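Local coordinates for 1,4-dihydroxy-6-naphtoate synthase (PDB 1ZBM), which probably catalyses the conversion of cyclic dehypoxanthine futalosine into 1,4-dihydroxy-6-naphthoate, a step in menaquinone biosynthesis, at residues 13-18 / 48-53; 92-97 / 156-161. One frame throughout, in Å; residues are numbered along the deposited sequence.

Contact 1: residues 13-18 / 48-53; sequences RVAHTP and ETLNRK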
loop_
_atom_site.group_PDB
_atom_site.type_symbol
_atom_site.label_atom_id
_atom_site.label_comp_id
_atom_site.label_asym_id
_atom_site.label_seq_id
_atom_site.Cartn_x
_atom_site.Cartn_y
_atom_site.Cartn_z
ATOM N N ARG A 13 -14.906 2.685 12.699
ATOM C CA ARG A 13 -14.842 2.587 11.241
ATOM C C ARG A 13 -13.449 2.152 10.820
ATOM O O ARG A 13 -12.448 2.719 11.250
ATOM C CB ARG A 13 -15.217 3.928 10.588
ATOM C CG ARG A 13 -16.685 4.297 10.787
ATOM C CD ARG A 13 -17.099 5.480 9.926
ATOM N NE ARG A 13 -16.441 6.723 10.309
ATOM C CZ ARG A 13 -16.605 7.876 9.666
ATOM N NH1 ARG A 13 -15.970 8.970 10.074
ATOM N NH2 ARG A 13 -17.403 7.931 8.609
ATOM N N VAL A 14 -13.402 1.114 9.995
ATOM C CA VAL A 14 -12.147 0.564 9.503
ATOM C C VAL A 14 -12.142 0.700 7.989
ATOM O O VAL A 14 -12.942 0.074 7.286
ATOM C CB VAL A 14 -11.999 -0.925 9.922
ATOM C CG1 VAL A 14 -10.663 -1.490 9.445
ATOM C CG2 VAL A 14 -12.101 -1.031 11.439
ATOM N N ALA A 15 -11.246 1.546 7.503
ATOM C CA ALA A 15 -11.133 1.813 6.086
ATOM C C ALA A 15 -9.916 1.172 5.459
ATOM O O ALA A 15 -8.808 1.206 6.003
ATOM C CB ALA A 15 -11.097 3.325 5.843
ATOM N N HIS A 16 -10.150 0.577 4.302
ATOM C CA HIS A 16 -9.102 -0.051 3.543
ATOM C C HIS A 16 -9.417 0.068 2.055
ATOM O O HIS A 16 -10.395 0.724 1.672
ATOM C CB HIS A 16 -8.870 -1.506 3.983
ATOM C CG HIS A 16 -10.113 -2.262 4.328
ATOM N ND1 HIS A 16 -10.559 -3.333 3.580
ATOM C CD2 HIS A 16 -10.954 -2.160 5.379
ATOM C CE1 HIS A 16 -11.621 -3.855 4.163
ATOM N NE2 HIS A 16 -11.884 -3.164 5.256
ATOM N N THR A 17 -8.598 -0.568 1.229
ATOM C CA THR A 17 -8.707 -0.441 -0.219
ATOM C C THR A 17 -9.317 -1.539 -1.076
ATOM O O THR A 17 -9.293 -2.712 -0.720
ATOM C CB THR A 17 -7.319 -0.143 -0.793
ATOM O OG1 THR A 17 -6.443 -1.253 -0.532
ATOM C CG2 THR A 17 -6.753 1.105 -0.149
ATOM N N PRO A 18 -9.864 -1.155 -2.246
ATOM C CA PRO A 18 -10.487 -2.091 -3.188
ATOM C C PRO A 18 -9.396 -2.820 -3.965
ATOM O O PRO A 18 -9.306 -2.696 -5.183
ATOM C CB PRO A 18 -11.318 -1.185 -4.103
ATOM C CG PRO A 18 -11.309 0.180 -3.420
ATOM C CD PRO A 18 -9.985 0.227 -2.740
ATOM N N GLU A 48 -5.256 6.613 -2.245
ATOM C CA GLU A 48 -4.971 8.040 -2.239
ATOM C C GLU A 48 -6.110 8.776 -1.534
ATOM O O GLU A 48 -5.878 9.768 -0.851
ATOM C CB GLU A 48 -4.765 8.561 -3.663
ATOM C CG GLU A 48 -4.239 9.999 -3.735
ATOM C CD GLU A 48 -2.961 10.232 -2.928
ATOM O OE1 GLU A 48 -2.386 9.261 -2.382
ATOM O OE2 GLU A 48 -2.520 11.402 -2.846
ATOM N N THR A 49 -7.335 8.274 -1.682
ATOM C CA THR A 49 -8.493 8.887 -1.022
ATOM C C THR A 49 -8.325 8.804 0.502
ATOM O O THR A 49 -8.654 9.750 1.229
ATOM C CB THR A 49 -9.810 8.179 -1.423
ATOM O OG1 THR A 49 -10.025 8.328 -2.833
ATOM C CG2 THR A 49 -11.005 8.773 -0.665
ATOM N N LEU A 50 -7.807 7.672 0.981
ATOM C CA LEU A 50 -7.584 7.480 2.413
ATOM C C LEU A 50 -6.399 8.317 2.921
ATOM O O LEU A 50 -6.413 8.800 4.052
ATOM C CB LEU A 50 -7.352 5.990 2.742
ATOM C CG LEU A 50 -8.441 4.980 2.362
ATOM C CD1 LEU A 50 -8.154 3.614 3.006
ATOM C CD2 LEU A 50 -9.792 5.496 2.833
ATOM N N ASN A 51 -5.375 8.486 2.093
ATOM C CA ASN A 51 -4.221 9.283 2.500
ATOM C C ASN A 51 -4.673 10.717 2.719
ATOM O O ASN A 51 -4.219 11.369 3.643
ATOM C CB ASN A 51 -3.120 9.267 1.437
ATOM C CG ASN A 51 -2.377 7.952 1.385
ATOM O OD1 ASN A 51 -2.301 7.233 2.383
ATOM N ND2 ASN A 51 -1.800 7.638 0.228
ATOM N N ARG A 52 -5.566 11.203 1.865
ATOM C CA ARG A 52 -6.061 12.562 1.989
ATOM C C ARG A 52 -7.068 12.719 3.123
ATOM O O ARG A 52 -6.948 13.633 3.930
ATOM C CB ARG A 52 -6.658 13.019 0.652
ATOM C CG ARG A 52 -5.596 13.320 -0.407
ATOM C CD ARG A 52 -6.199 13.686 -1.754
ATOM N NE ARG A 52 -5.179 14.204 -2.687
ATOM C CZ ARG A 52 -4.671 15.437 -2.641
ATOM N NH1 ARG A 52 -5.083 16.290 -1.713
ATOM N NH2 ARG A 52 -3.756 15.818 -3.519
ATOM N N LYS A 53 -8.049 11.826 3.205
ATOM C CA LYS A 53 -9.048 11.912 4.269
ATOM C C LYS A 53 -8.415 11.746 5.646
ATOM O O LYS A 53 -8.994 12.145 6.654
ATOM C CB LYS A 53 -10.129 10.851 4.085
ATOM C CG LYS A 53 -11.079 11.127 2.946
ATOM C CD LYS A 53 -12.262 10.199 3.050
ATOM C CE LYS A 53 -13.433 10.698 2.230
ATOM N NZ LYS A 53 -14.617 9.812 2.444
#
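Just behind Leu50, the side chain that meets Ala15 and His16, the helix ties itself down with a side-chain bond from Asn51 ND2 to Glu48 OE1, 3.1 Å long and nearly straight at 168°. Asn51 donates within its own amide plane, while OE1 receives on its syn side, about 31° out of the carboxylate plane. Both groups are held at their other ends too: Glu48 OE2 accepts from the backbone N of Tyr112, and Asn51 OD1 from the N of Ser65. Arg52 adds a long charge contact to Glu48, with no N-H aimed at the oxygen.

The contact itself is apolar, and Leu50 makes it with both branches. Its chi2 of -169° sets CD1 anti to CA, sending that methyl well out from the helix until it lies 3.8 Å from His16 CA. CD2 lies against Ala15 CB at 3.9 Å, so both methyls rest on the helix-facing side of the strand, CD1 against the backbone where Ala15 joins His16. Helix 47-53 is the crossover of a beta-alpha-beta unit: it links parallel strands 39-44 and 61-65 and lies over 11-16, the strand between them, in a lobe built like that of a type 2 periplasmic binding protein.

Farther along, Thr17 CG2 touches Leu50 CD1 more loosely, at 4.3 Å. The His16 side chain leaves on the far side of the strand, where ND1 bonds to Asp22 OD1 and the ring stacks with Phe26. Thr17 OG1 pairs with Asp19 OD2, and its side chain lies about 6 Å from that of His152, the predicted proton acceptor.

Contact 2: residues 92-97 / 156-161; sequences VVVAKS and ITYADY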
loop_
_atom_site.group_PDB
_atom_site.type_symbol
_atom_site.label_atom_id
_atom_site.label_comp_id
_atom_site.label_asym_id
_atom_site.label_seq_id
_atom_site.Cartn_x
_atom_site.Cartn_y
_atom_site.Cartn_z
ATOM N N VAL A 92 6.989 0.177 -9.684
ATOM C CA VAL A 92 7.908 0.410 -10.779
ATOM C C VAL A 92 7.351 1.452 -11.722
ATOM O O VAL A 92 6.180 1.811 -11.649
ATOM C CB VAL A 92 8.153 -0.888 -11.571
ATOM C CG1 VAL A 92 8.863 -1.924 -10.697
ATOM C CG2 VAL A 92 6.824 -1.442 -12.065
ATOM N N VAL A 93 8.209 1.952 -12.596
ATOM C CA VAL A 93 7.791 2.914 -13.590
ATOM C C VAL A 93 7.966 2.143 -14.900
ATOM O O VAL A 93 9.005 1.525 -15.130
ATOM C CB VAL A 93 8.674 4.175 -13.545
ATOM C CG1 VAL A 93 8.342 5.093 -14.709
ATOM C CG2 VAL A 93 8.447 4.903 -12.224
ATOM N N VAL A 94 6.932 2.142 -15.730
ATOM C CA VAL A 94 6.973 1.417 -16.989
ATOM C C VAL A 94 6.798 2.348 -18.182
ATOM O O VAL A 94 6.231 3.438 -18.047
ATOM C CB VAL A 94 5.853 0.361 -17.049
ATOM C CG1 VAL A 94 4.494 1.054 -17.158
ATOM C CG2 VAL A 94 6.071 -0.549 -18.227
ATOM N N ALA A 95 7.269 1.906 -19.349
ATOM C CA ALA A 95 7.171 2.697 -20.580
ATOM C C ALA A 95 7.129 1.800 -21.818
ATOM O O ALA A 95 7.442 0.619 -21.739
ATOM C CB ALA A 95 8.345 3.667 -20.673
ATOM N N LYS A 96 6.737 2.355 -22.963
ATOM C CA LYS A 96 6.655 1.550 -24.175
ATOM C C LYS A 96 8.041 1.077 -24.623
ATOM O O LYS A 96 8.169 0.060 -25.309
ATOM C CB LYS A 96 5.947 2.334 -25.284
ATOM C CG LYS A 96 4.570 2.846 -24.861
ATOM C CD LYS A 96 3.817 3.544 -25.994
ATOM C CE LYS A 96 3.411 2.554 -27.077
ATOM N NZ LYS A 96 2.497 3.150 -28.081
ATOM N N SER A 97 9.076 1.806 -24.216
ATOM C CA SER A 97 10.456 1.445 -24.544
ATOM C C SER A 97 11.387 2.016 -23.472
ATOM O O SER A 97 10.943 2.729 -22.573
ATOM C CB SER A 97 10.850 2.001 -25.915
ATOM O OG SER A 97 11.012 3.408 -25.877
ATOM N N ILE A 156 3.323 -6.534 -11.656
ATOM C CA ILE A 156 3.591 -7.914 -12.066
ATOM C C ILE A 156 2.795 -8.324 -13.296
ATOM O O ILE A 156 2.716 -9.512 -13.608
ATOM C CB ILE A 156 3.249 -8.947 -10.962
ATOM C CG1 ILE A 156 1.730 -8.983 -10.747
ATOM C CG2 ILE A 156 4.020 -8.618 -9.675
ATOM C CD1 ILE A 156 1.274 -10.045 -9.771
ATOM N N THR A 157 2.201 -7.351 -13.981
ATOM C CA THR A 157 1.406 -7.632 -15.168
ATOM C C THR A 157 1.726 -6.746 -16.370
ATOM O O THR A 157 1.276 -7.023 -17.484
ATOM C CB THR A 157 -0.095 -7.475 -14.884
ATOM O OG1 THR A 157 -0.844 -7.985 -15.994
ATOM C CG2 THR A 157 -0.458 -6.012 -14.689
ATOM N N TYR A 158 2.508 -5.692 -16.152
ATOM C CA TYR A 158 2.848 -4.763 -17.222
ATOM C C TYR A 158 3.360 -5.431 -18.499
ATOM O O TYR A 158 3.109 -4.945 -19.605
ATOM C CB TYR A 158 3.854 -3.713 -16.705
ATOM C CG TYR A 158 5.226 -4.257 -16.363
ATOM C CD1 TYR A 158 6.114 -4.628 -17.362
ATOM C CD2 TYR A 158 5.631 -4.415 -15.039
ATOM C CE1 TYR A 158 7.368 -5.144 -17.060
ATOM C CE2 TYR A 158 6.894 -4.937 -14.723
ATOM C CZ TYR A 158 7.752 -5.298 -15.747
ATOM O OH TYR A 158 8.988 -5.839 -15.468
ATOM N N ALA A 159 4.062 -6.550 -18.354
ATOM C CA ALA A 159 4.596 -7.266 -19.518
ATOM C C ALA A 159 3.509 -7.758 -20.485
ATOM O O ALA A 159 3.769 -7.922 -21.677
ATOM C CB ALA A 159 5.459 -8.450 -19.055
ATOM N N ASP A 160 2.300 -7.983 -19.972
ATOM C CA ASP A 160 1.193 -8.451 -20.813
ATOM C C ASP A 160 0.765 -7.390 -21.830
ATOM O O ASP A 160 0.094 -7.704 -22.814
ATOM C CB ASP A 160 -0.046 -8.814 -19.981
ATOM C CG ASP A 160 0.230 -9.857 -18.912
ATOM O OD1 ASP A 160 1.143 -10.692 -19.081
ATOM O OD2 ASP A 160 -0.497 -9.849 -17.900
ATOM N N TYR A 161 1.138 -6.137 -21.581
ATOM C CA TYR A 161 0.773 -5.034 -22.465
ATOM C C TYR A 161 1.962 -4.650 -23.322
ATOM O O TYR A 161 1.971 -3.590 -23.944
ATOM C CB TYR A 161 0.352 -3.820 -21.642
ATOM C CG TYR A 161 -0.685 -4.125 -20.597
ATOM C CD1 TYR A 161 -2.019 -4.307 -20.945
ATOM C CD2 TYR A 161 -0.332 -4.224 -19.255
ATOM C CE1 TYR A 161 -2.977 -4.572 -19.982
ATOM C CE2 TYR A 161 -1.278 -4.491 -18.281
ATOM C CZ TYR A 161 -2.604 -4.660 -18.649
ATOM O OH TYR A 161 -3.562 -4.890 -17.688
#
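The Tyr158 ring receives two valine methyls obliquely, both from the same side of its plane, Val94 CG2 near the end that joins CB and Val92 CG2 farther out, along the CD2-CE2 side. Val94 CG2 sits 4.2 Å from Tyr158 CD1 and equally far from Tyr158 CB, covering the root of the side chain. Val92 CG2 approaches the other flank, 4.4 Å from Tyr158 CD2 and as far from Tyr158 CE2. The two valines alternate with Val93 along the strand, so they present their methyls on one face of the sheet, and the ring spans the pair. Such separations make this a loose van der Waals fit, with no polar atom taking part across it.

Torsions on both sides bring the groups together. Tyr158 has a chi1 of 67°, which places CG between its own backbone N and carbonyl carbon, and Val94 turns CG2 anti to its backbone N to reach the ring.

The tyrosine starts a short 3-10 segment that is braced from within. Asp160 N bonds back to Thr157 O at 2.9 Å and Tyr161 N to Tyr158 O at 3.0 Å. Thr157 OG1 donates to Asp160 OD2 at 2.7 Å, coming from above the carboxylate plane, 42° out of it.

Strand 92-95 runs antiparallel between 147-150 and 164-168, and the loop carrying Tyr158 joins those two flanking strands by passing over it. Tyr158 also touches Leu150 and Cys165, one from each flanking strand, while helix 231-241 closes on the loop through Ile156 packing and a salt bridge from Arg233 to Asp160.

The two contacts belong to different five-stranded mixed sheets, consistent with the two lobes of the periplasmic-binding-protein fold, and share no helix or strand. Their centres lie 26 Å apart, with nearest atoms about 13 Å from each other. Contact 1 is the more interior: all four touching residues are buried, and a regular crossover helix lies on a strand. Contact 2 lies farther from the chain's centre, where an irregular loop with a partly exposed tyrosine covers its strand. Both interfaces are apolar, but an aliphatic fork meets backbone and small side chains in 13-18 / 48-53, whereas branched methyls meet an aromatic ring in 92-97 / 156-161.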